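Local coordinates for protein IS607 family transposase IS1535 (Mycobacterium tuberculosis, PDB 6DGB) that probably binds DNA and exchanges its strands as a serine recombinase of the IS607 transposase family, this chain being its C-terminal catalytic domain, at residues Val2-Ala6 and Ala62-Val67. Residues are numbered along the deposited sequence; the frame is centred on the assembly and turned at random.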
loop_
_atom_site.group_PDB
_atom_site.type_symbol
_atom_site.label_atom_id
_atom_site.label_comp_id
_atom_site.label_asym_id
_atom_site.label_seq_id
_atom_site.Cartn_x
_atom_site.Cartn_y
_atom_site.Cartn_z
ATOM N N VAL A 2 -3.930 22.962 3.204
ATOM C CA VAL A 2 -4.841 22.007 2.576
ATOM C C VAL A 2 -4.266 21.747 1.195
ATOM O O VAL A 2 -3.965 22.691 0.469
ATOM C CB VAL A 2 -6.329 22.495 2.526
ATOM C CG1 VAL A 2 -7.247 21.462 1.876
ATOM C CG2 VAL A 2 -6.854 22.869 3.911
ATOM N N VAL A 3 -4.059 20.469 0.857
ATOM C CA VAL A 3 -3.476 20.048 -0.419
ATOM C C VAL A 3 -4.537 19.295 -1.186
ATOM O O VAL A 3 -5.128 18.358 -0.659
ATOM C CB VAL A 3 -2.171 19.193 -0.264
ATOM C CG1 VAL A 3 -1.522 18.914 -1.610
ATOM C CG2 VAL A 3 -1.167 19.870 0.645
ATOM N N LEU A 4 -4.803 19.718 -2.416
ATOM C CA LEU A 4 -5.738 19.002 -3.253
ATOM C C LEU A 4 -4.846 18.136 -4.118
ATOM O O LEU A 4 -3.850 18.635 -4.640
ATOM C CB LEU A 4 -6.618 19.932 -4.067
ATOM C CG LEU A 4 -7.423 21.002 -3.309
ATOM C CD1 LEU A 4 -8.325 21.757 -4.257
ATOM C CD2 LEU A 4 -8.260 20.420 -2.195
ATOM N N TYR A 5 -5.127 16.819 -4.167
ATOM C CA TYR A 5 -4.288 15.874 -4.896
ATOM C C TYR A 5 -5.081 14.996 -5.889
ATOM O O TYR A 5 -6.065 14.358 -5.524
ATOM C CB TYR A 5 -3.466 15.047 -3.894
ATOM C CG TYR A 5 -2.568 14.010 -4.525
ATOM C CD1 TYR A 5 -1.267 14.324 -4.912
ATOM C CD2 TYR A 5 -2.997 12.696 -4.687
ATOM C CE1 TYR A 5 -0.433 13.371 -5.491
ATOM C CE2 TYR A 5 -2.166 11.727 -5.252
ATOM C CZ TYR A 5 -0.883 12.068 -5.648
ATOM O OH TYR A 5 -0.076 11.100 -6.196
ATOM N N ALA A 6 -4.624 14.984 -7.154
ATOM C CA ALA A 6 -5.186 14.248 -8.298
ATOM C C ALA A 6 -4.151 13.294 -8.864
ATOM O O ALA A 6 -2.991 13.672 -9.028
ATOM C CB ALA A 6 -5.618 15.226 -9.384
ATOM N N ALA A 62 1.328 20.004 5.359
ATOM C CA ALA A 62 0.198 19.465 4.586
ATOM C C ALA A 62 -0.674 18.700 5.584
ATOM O O ALA A 62 -0.581 17.470 5.697
ATOM C CB ALA A 62 0.704 18.556 3.465
ATOM N N ARG A 63 -1.447 19.464 6.389
ATOM C CA ARG A 63 -2.304 18.939 7.455
ATOM C C ARG A 63 -3.506 18.199 6.888
ATOM O O ARG A 63 -3.932 17.216 7.475
ATOM C CB ARG A 63 -2.744 20.059 8.416
ATOM C CG ARG A 63 -3.110 19.570 9.832
ATOM C CD ARG A 63 -2.375 20.319 10.924
ATOM N NE ARG A 63 -0.936 20.148 10.771
ATOM C CZ ARG A 63 -0.173 19.383 11.539
ATOM N NH1 ARG A 63 -0.701 18.724 12.562
ATOM N NH2 ARG A 63 1.126 19.278 11.296
ATOM N N VAL A 64 -4.062 18.678 5.770
ATOM C CA VAL A 64 -5.221 18.076 5.132
ATOM C C VAL A 64 -4.867 17.740 3.688
ATOM O O VAL A 64 -4.383 18.588 2.947
ATOM C CB VAL A 64 -6.474 18.985 5.302
ATOM C CG1 VAL A 64 -7.559 18.694 4.271
ATOM C CG2 VAL A 64 -7.044 18.848 6.702
ATOM N N ILE A 65 -5.049 16.481 3.325
ATOM C CA ILE A 65 -4.777 15.966 1.990
ATOM C C ILE A 65 -6.105 15.478 1.433
ATOM O O ILE A 65 -6.664 14.476 1.906
ATOM C CB ILE A 65 -3.680 14.859 2.004
ATOM C CG1 ILE A 65 -2.337 15.424 2.557
ATOM C CG2 ILE A 65 -3.507 14.244 0.597
ATOM C CD1 ILE A 65 -1.377 14.475 2.910
ATOM N N VAL A 66 -6.604 16.194 0.434
ATOM C CA VAL A 66 -7.891 15.920 -0.189
ATOM C C VAL A 66 -7.704 15.165 -1.516
ATOM O O VAL A 66 -7.000 15.630 -2.424
ATOM C CB VAL A 66 -8.759 17.223 -0.325
ATOM C CG1 VAL A 66 -10.191 16.920 -0.757
ATOM C CG2 VAL A 66 -8.761 18.033 0.967
ATOM N N VAL A 67 -8.352 13.992 -1.604
ATOM C CA VAL A 67 -8.432 13.134 -2.800
ATOM C C VAL A 67 -9.888 12.963 -3.278
ATOM O O VAL A 67 -10.803 13.082 -2.461
ATOM C CB VAL A 67 -7.766 11.755 -2.599
ATOM C CG1 VAL A 67 -6.264 11.859 -2.759
ATOM C CG2 VAL A 67 -8.169 11.113 -1.276
#
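Before the strand begins, A62 CB lies 3.6 Å from V3 CG2. V64 starts the pairing: its O accepts a hydrogen bond from V3 N at 2.8 Å (N-H...O 165°), while its CG1 packs 3.7 Å from V2 CG1. V3 bonds to the residues on both sides of I65, N to V64 O and O to V66 N, the parallel pattern. V66 hydrogen-bonds through both its own backbone N and O: V66 N donates to V3 O and V66 O accepts from Y5 N, each 2.8 Å; its CB meets L4 CD2 at 3.7 Å. V67 CG1 then reaches the edge of the Y5 ring, 3.9 Å from CD2. The axes of 3-6 and 64-67 come within 4.8 Å at 33°, the usual twist of a parallel sheet. These are the two central strands of the four-stranded sheet in the resolvase-type catalytic domain, between strands 37-42 and 91-94. Helix 51-58 packs I56 against V3 and I65 on one face, and helix 14-30 sets L24 on L4 and V66 on the other.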